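Local coordinates for lysozyme, putative (Bacillus anthracis, PDB 2WAG), which probably hydrolyses the glycan strands of bacterial cell-wall peptidoglycan, as a family GH25 lysozyme, at residues G18-S23 with D202-Y207; Y73-F78 with V103-F108. All coordinates share one frame; numbering follows the deposited sequence.

Contact 1 of 2, residues G18-S23 with D202-Y207. With 15P (polyethylene glycol (N=34)), chain M.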
loop_
_atom_site.group_PDB
_atom_site.type_symbol
_atom_site.label_atom_id
_atom_site.label_comp_id
_atom_site.label_asym_id
_atom_site.label_seq_id
_atom_site.Cartn_x
_atom_site.Cartn_y
_atom_site.Cartn_z
ATOM N N GLY A 18 2.915 -17.113 -4.979
ATOM C CA GLY A 18 4.231 -16.828 -4.415
ATOM C C GLY A 18 4.315 -15.443 -3.839
ATOM O O GLY A 18 3.388 -14.659 -3.956
ATOM N N VAL A 19 5.433 -15.148 -3.232
ATOM C CA VAL A 19 5.604 -13.877 -2.555
ATOM C C VAL A 19 6.688 -13.020 -3.182
ATOM O O VAL A 19 7.466 -13.498 -3.921
ATOM C CB VAL A 19 6.020 -14.106 -1.053
ATOM C CG1 VAL A 19 5.027 -15.028 -0.333
ATOM C CG2 VAL A 19 7.472 -14.669 -0.939
ATOM N N ASP A 20 6.659 -11.732 -2.839
ATOM C CA ASP A 20 7.824 -10.881 -3.080
ATOM C C ASP A 20 8.060 -10.119 -1.796
ATOM O O ASP A 20 7.096 -9.754 -1.126
ATOM C CB ASP A 20 7.683 -9.965 -4.314
ATOM C CG ASP A 20 6.607 -8.950 -4.168
ATOM O OD1 ASP A 20 5.502 -9.254 -4.607
ATOM O OD2 ASP A 20 6.869 -7.864 -3.631
ATOM N N VAL A 21 9.325 -9.949 -1.435
ATOM C CA VAL A 21 9.683 -9.335 -0.169
ATOM C C VAL A 21 10.887 -8.425 -0.306
ATOM O O VAL A 21 11.700 -8.573 -1.235
ATOM C CB VAL A 21 10.010 -10.397 0.932
ATOM C CG1 VAL A 21 8.833 -11.338 1.153
ATOM C CG2 VAL A 21 11.289 -11.158 0.599
ATOM N N ALA A 22 11.003 -7.506 0.649
ATOM C CA ALA A 22 12.176 -6.661 0.832
ATOM C C ALA A 22 12.466 -6.635 2.322
ATOM O O ALA A 22 11.800 -7.334 3.115
ATOM C CB ALA A 22 11.915 -5.253 0.293
ATOM N N SER A 23 13.445 -5.832 2.731
ATOM C CA SER A 23 13.805 -5.825 4.145
ATOM C C SER A 23 12.642 -5.415 5.044
ATOM O O SER A 23 12.604 -5.816 6.202
ATOM C CB SER A 23 15.004 -4.907 4.392
ATOM O OG SER A 23 14.679 -3.570 4.053
ATOM N N ASP A 202 3.536 -8.938 0.065
ATOM C CA ASP A 202 2.925 -9.019 -1.247
ATOM C C ASP A 202 2.734 -10.462 -1.714
ATOM O O ASP A 202 3.675 -11.264 -1.648
ATOM C CB ASP A 202 3.870 -8.385 -2.276
ATOM C CG ASP A 202 4.032 -6.874 -2.109
ATOM O OD1 ASP A 202 3.147 -6.201 -1.529
ATOM O OD2 ASP A 202 5.067 -6.351 -2.606
ATOM N N LEU A 203 1.548 -10.739 -2.214
ATOM C CA LEU A 203 1.257 -12.048 -2.808
ATOM C C LEU A 203 0.923 -11.948 -4.264
ATOM O O LEU A 203 0.364 -11.009 -4.724
ATOM C CB LEU A 203 0.143 -12.817 -2.063
ATOM C CG LEU A 203 0.315 -12.957 -0.529
ATOM C CD1 LEU A 203 -0.884 -13.759 -0.001
ATOM C CD2 LEU A 203 1.578 -13.602 -0.158
ATOM N N ASN A 204 1.317 -13.007 -4.953
ATOM C CA ASN A 204 1.305 -13.018 -6.390
ATOM C C ASN A 204 0.868 -14.346 -6.975
ATOM O O ASN A 204 0.994 -15.290 -6.346
ATOM C CB ASN A 204 2.746 -12.785 -6.915
ATOM C CG ASN A 204 3.399 -11.508 -6.389
ATOM O OD1 ASN A 204 3.231 -10.503 -6.884
ATOM N ND2 ASN A 204 4.115 -11.653 -5.342
ATOM N N VAL A 205 0.365 -14.363 -8.198
ATOM C CA VAL A 205 0.225 -15.642 -8.907
ATOM C C VAL A 205 0.959 -15.609 -10.252
ATOM O O VAL A 205 1.112 -14.555 -10.873
ATOM C CB VAL A 205 -1.253 -16.066 -9.160
ATOM C CG1 VAL A 205 -1.900 -16.447 -7.846
ATOM C CG2 VAL A 205 -2.045 -14.980 -9.903
ATOM N N PHE A 206 1.401 -16.796 -10.666
ATOM C CA PHE A 206 1.886 -17.048 -12.026
ATOM C C PHE A 206 0.679 -17.308 -12.930
ATOM O O PHE A 206 -0.369 -17.745 -12.448
ATOM C CB PHE A 206 2.794 -18.278 -11.920
ATOM C CG PHE A 206 3.398 -18.770 -13.223
ATOM C CD1 PHE A 206 4.325 -18.020 -13.925
ATOM C CD2 PHE A 206 3.098 -20.051 -13.683
ATOM C CE1 PHE A 206 4.930 -18.526 -15.080
ATOM C CE2 PHE A 206 3.692 -20.551 -14.850
ATOM C CZ PHE A 206 4.595 -19.794 -15.538
ATOM N N TYR A 207 0.770 -17.037 -14.220
ATOM C CA TYR A 207 -0.357 -17.202 -15.101
ATOM C C TYR A 207 -0.739 -18.653 -15.400
ATOM O O TYR A 207 -1.841 -18.931 -15.681
ATOM C CB TYR A 207 -0.019 -16.525 -16.477
ATOM C CG TYR A 207 0.818 -17.394 -17.387
ATOM C CD1 TYR A 207 0.224 -18.202 -18.316
ATOM C CD2 TYR A 207 2.161 -17.479 -17.249
ATOM C CE1 TYR A 207 0.916 -19.026 -19.035
ATOM C CE2 TYR A 207 2.872 -18.283 -18.038
ATOM C CZ TYR A 207 2.233 -19.087 -18.926
ATOM O OH TYR A 207 3.013 -19.932 -19.674
HETATM C C1 15P M . 5.460 -21.329 -20.083
HETATM C C2 15P M . 5.710 -19.961 -19.449
HETATM O O1 15P M . 6.249 -19.155 -20.517
HETATM C C3 15P M . 5.852 -17.785 -20.461
HETATM O O HOH W 1 6.149 -7.761 0.418
#
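Three small planar groups meet where Asp20, Asp202 and Asn204 share one face of the sheet. The Asn204 amide and the Asp20 carboxylate have planes 50° apart, yet OD1 of Asp20 lies almost in the amide plane, and Asn204 ND2 donates to it nearly straight (ND2 to Asp20 OD1, 2.9 Å) through the lone pair anti to OD2. ND2 also makes a weak bond to Gly18 O, while OD1 of Asn204 accepts from Trp164 NE1; asparagine suits a place that needs both a donor and an acceptor. Gln184 NE2 is a second donor to Asp20 OD1.

The Asp202 carboxylate is turned 45° from that of Asp20, and the two OD2 atoms, of Asp20 and Asp202, approach to 2.6 Å. Packing is tight: Asp20 OD1 is 3.0 Å from Asp202 CB. With chi1 at 65°, Asp20 CG sits between its backbone N and carbonyl carbon, which puts it 3.4 Å from Asp202 CB, with OD1 toward Asn204 ND2. Further along, Tyr207 CD2 lies over one face of the Phe206 ring, toward the rim, and Tyr216 meets that ring edge-to-face.

The antiparallel backbones bond in both directions at Gly18 and Asn204, from Gly18 N to Asn204 O (3.0 Å) and from Asn204 N to Gly18 O (2.8 Å). Beyond Asp20 N to Asp202 O, a water links Asp20 O to Asp202 N. The other face is apolar: Val19 CG1 touches Leu203 CD2 at 3.7 Å, and Trp30 of helix 30-34 packs on the compact, branched valine.

The chemistry thus separates an oily face from an acidic one, where Asn204 and Gln184 fix one oxygen of Asp20 and its other oxygen faces Asp202, consistent with the acid-lined active-site end of a GH25 barrel.

Contact 2 of 2, residues Y73-F78 with V103-F108. With SO4 (sulfate ion), chain G.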
loop_
_atom_site.group_PDB
_atom_site.type_symbol
_atom_site.label_atom_id
_atom_site.label_comp_id
_atom_site.label_asym_id
_atom_site.label_seq_id
_atom_site.Cartn_x
_atom_site.Cartn_y
_atom_site.Cartn_z
ATOM N N TYR A 73 14.836 -9.192 -7.451
ATOM C CA TYR A 73 14.444 -8.008 -8.193
ATOM C C TYR A 73 15.310 -6.797 -7.900
ATOM O O TYR A 73 15.895 -6.663 -6.814
ATOM C CB TYR A 73 12.952 -7.680 -8.040
ATOM C CG TYR A 73 12.446 -7.024 -6.771
ATOM C CD1 TYR A 73 12.459 -5.634 -6.620
ATOM C CD2 TYR A 73 11.828 -7.796 -5.781
ATOM C CE1 TYR A 73 11.878 -5.046 -5.495
ATOM C CE2 TYR A 73 11.224 -7.216 -4.665
ATOM C CZ TYR A 73 11.270 -5.838 -4.529
ATOM O OH TYR A 73 10.697 -5.202 -3.448
ATOM N N HIS A 74 15.363 -5.920 -8.902
ATOM C CA HIS A 74 16.005 -4.630 -8.816
ATOM C C HIS A 74 14.938 -3.552 -8.821
ATOM O O HIS A 74 14.055 -3.559 -9.672
ATOM C CB HIS A 74 16.851 -4.392 -10.069
ATOM C CG HIS A 74 17.601 -3.104 -10.007
ATOM N ND1 HIS A 74 17.228 -1.944 -10.659
ATOM C CD2 HIS A 74 18.708 -2.804 -9.302
ATOM C CE1 HIS A 74 18.090 -0.980 -10.355
ATOM N NE2 HIS A 74 19.005 -1.485 -9.548
ATOM N N PHE A 75 15.021 -2.611 -7.879
ATOM C CA PHE A 75 14.099 -1.491 -7.885
ATOM C C PHE A 75 14.715 -0.355 -8.721
ATOM O O PHE A 75 15.741 0.211 -8.354
ATOM C CB PHE A 75 13.748 -1.057 -6.458
ATOM C CG PHE A 75 12.562 -0.150 -6.397
ATOM C CD1 PHE A 75 11.323 -0.614 -5.937
ATOM C CD2 PHE A 75 12.658 1.153 -6.838
ATOM C CE1 PHE A 75 10.220 0.245 -5.911
ATOM C CE2 PHE A 75 11.574 2.005 -6.816
ATOM C CZ PHE A 75 10.348 1.551 -6.348
ATOM N N PHE A 76 14.101 -0.060 -9.858
ATOM C CA PHE A 76 14.640 0.894 -10.823
ATOM C C PHE A 76 14.677 2.328 -10.308
ATOM O O PHE A 76 13.738 2.779 -9.638
ATOM C CB PHE A 76 13.781 0.809 -12.087
ATOM C CG PHE A 76 14.299 1.599 -13.265
ATOM C CD1 PHE A 76 15.427 1.195 -13.968
ATOM C CD2 PHE A 76 13.614 2.734 -13.690
ATOM C CE1 PHE A 76 15.884 1.957 -15.081
ATOM C CE2 PHE A 76 14.035 3.456 -14.802
ATOM C CZ PHE A 76 15.166 3.075 -15.482
ATOM N N SER A 77 15.757 3.033 -10.631
ATOM C CA SER A 77 15.883 4.456 -10.379
ATOM C C SER A 77 15.759 5.230 -11.683
ATOM O O SER A 77 16.336 4.849 -12.705
ATOM C CB SER A 77 17.236 4.763 -9.754
ATOM O OG SER A 77 17.411 6.172 -9.715
ATOM N N PHE A 78 15.023 6.332 -11.654
ATOM C CA PHE A 78 14.943 7.250 -12.787
ATOM C C PHE A 78 16.143 8.185 -12.872
ATOM O O PHE A 78 16.218 8.993 -13.797
ATOM C CB PHE A 78 13.642 8.050 -12.697
ATOM C CG PHE A 78 12.420 7.190 -12.797
ATOM C CD1 PHE A 78 12.081 6.591 -13.987
ATOM C CD2 PHE A 78 11.606 6.967 -11.688
ATOM C CE1 PHE A 78 10.950 5.775 -14.105
ATOM C CE2 PHE A 78 10.478 6.154 -11.804
ATOM C CZ PHE A 78 10.150 5.568 -13.001
ATOM N N VAL A 103 14.135 -9.712 -12.261
ATOM C CA VAL A 103 13.058 -8.752 -12.374
ATOM C C VAL A 103 13.564 -7.312 -12.220
ATOM O O VAL A 103 14.349 -7.053 -11.366
ATOM C CB VAL A 103 12.017 -8.993 -11.289
ATOM C CG1 VAL A 103 10.957 -7.913 -11.246
ATOM C CG2 VAL A 103 11.426 -10.396 -11.384
ATOM N N ILE A 104 13.060 -6.425 -13.090
ATOM C CA ILE A 104 13.249 -4.996 -12.874
ATOM C C ILE A 104 11.885 -4.403 -12.526
ATOM O O ILE A 104 10.926 -4.563 -13.286
ATOM C CB ILE A 104 13.848 -4.276 -14.092
ATOM C CG1 ILE A 104 15.133 -4.963 -14.576
ATOM C CG2 ILE A 104 14.124 -2.831 -13.714
ATOM C CD1 ILE A 104 15.579 -4.496 -15.953
ATOM N N ASP A 105 11.835 -3.728 -11.377
ATOM C CA ASP A 105 10.625 -3.165 -10.820
ATOM C C ASP A 105 10.588 -1.669 -11.171
ATOM O O ASP A 105 11.467 -0.908 -10.739
ATOM C CB ASP A 105 10.669 -3.431 -9.306
ATOM C CG ASP A 105 9.493 -2.867 -8.531
ATOM O OD1 ASP A 105 8.995 -1.754 -8.860
ATOM O OD2 ASP A 105 9.127 -3.536 -7.543
ATOM N N VAL A 106 9.611 -1.286 -11.990
ATOM C CA VAL A 106 9.491 0.097 -12.502
ATOM C C VAL A 106 8.197 0.698 -11.951
ATOM O O VAL A 106 7.082 0.271 -12.323
ATOM C CB VAL A 106 9.469 0.121 -14.035
ATOM C CG1 VAL A 106 9.413 1.548 -14.548
ATOM C CG2 VAL A 106 10.668 -0.634 -14.627
ATOM N N GLU A 107 8.331 1.683 -11.062
ATOM C CA GLU A 107 7.136 2.292 -10.457
ATOM C C GLU A 107 7.520 3.626 -9.848
ATOM O O GLU A 107 8.704 3.923 -9.663
ATOM C CB GLU A 107 6.501 1.386 -9.390
ATOM C CG GLU A 107 7.358 1.138 -8.178
ATOM C CD GLU A 107 6.713 0.116 -7.275
ATOM O OE1 GLU A 107 5.726 0.468 -6.576
ATOM O OE2 GLU A 107 7.160 -1.053 -7.263
ATOM N N PHE A 108 6.515 4.429 -9.526
ATOM C CA PHE A 108 6.811 5.696 -8.877
ATOM C C PHE A 108 7.232 5.548 -7.419
ATOM O O PHE A 108 6.815 4.614 -6.726
ATOM C CB PHE A 108 5.647 6.662 -9.011
ATOM C CG PHE A 108 5.425 7.102 -10.416
ATOM C CD1 PHE A 108 6.360 7.919 -11.029
ATOM C CD2 PHE A 108 4.328 6.687 -11.139
ATOM C CE1 PHE A 108 6.204 8.323 -12.332
ATOM C CE2 PHE A 108 4.165 7.092 -12.472
ATOM C CZ PHE A 108 5.114 7.926 -13.057
HETATM S S SO4 G . 20.344 6.489 -7.797
HETATM O O1 SO4 G . 19.083 6.520 -7.074
HETATM O O2 SO4 G . 21.255 5.355 -7.693
HETATM O O3 SO4 G . 21.015 7.789 -7.928
HETATM O O4 SO4 G . 19.824 6.297 -9.171
HETATM O O HOH W 2 11.116 2.770 -10.798
HETATM O O HOH W 3 11.046 1.923 -10.113
#
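Tyr73, His74 and Phe75 pair in parallel register with Val103, Ile104 and Asp105, the short strand axes 4.6 Å apart at closest and 28° from parallel. His74 N donates to Val103 O (2.9 Å), Asp105 N to His74 O (2.8 Å) and Phe76 N to Asp105 O (2.9 Å), all nearly straight, a zigzag ladder joining the two strands of a beta-alpha-beta unit through helix 82-92.

On one face the Tyr73 ring and Asp105 lie side by side, pointing the same way, with Tyr73 CE1 3.7 Å from Asp105 OD2. Phe75 CG is anti to its backbone N (chi1 -166°), and beyond it the ring crosses Glu107 at about a right angle, CZ meeting Glu107 CG at 3.5 Å. These aromatics suit their place by lending apolar carbon beside the acids. On the face of His74 and Ile104, Ile104 CG2 also touches CB of Phe76, just past the strand; Met129 of helix 119-137 packs on His74 and Phe76, Leu126 on Ile104. Past the strands, the edge of Phe78 meets Glu107 O.

Asp105 OD1 and Glu107 OE2 approach to 2.5 Å; in this crystal Gly2 N from the tag of the second subunit bonds to Glu107 OE2. The Asp-Val-Glu sequence at this strand end matches the acidic motif of GH25 enzymes, so the aromatic side chains and close carboxylates probably belong to the active-site pocket.

Overall arrangement
From the N terminus, strand 17-21 starts the barrel; strands 40-47 and 69-75 then join it in parallel order. Contact 2 closes a short loop of 24 residues, through helix 82-92, by pairing 73-78 with 103-108. Strands 142-145, 162-166 and 182-186 continue the sheet until strand 202-206 returns antiparallel to the first, where contact 1 joins the two ends of the curled sheet across 178 intervening residues. Contact 2 is therefore nested within contact 1. Their centres lie about 15 Å apart, and Tyr73 touches contact 1: its CE2 packs on Val21 O and its OH on Ala22 CB, while that OH bonds tag Ser3 N of the second subunit. Both acid pairs lie at one end of the barrel.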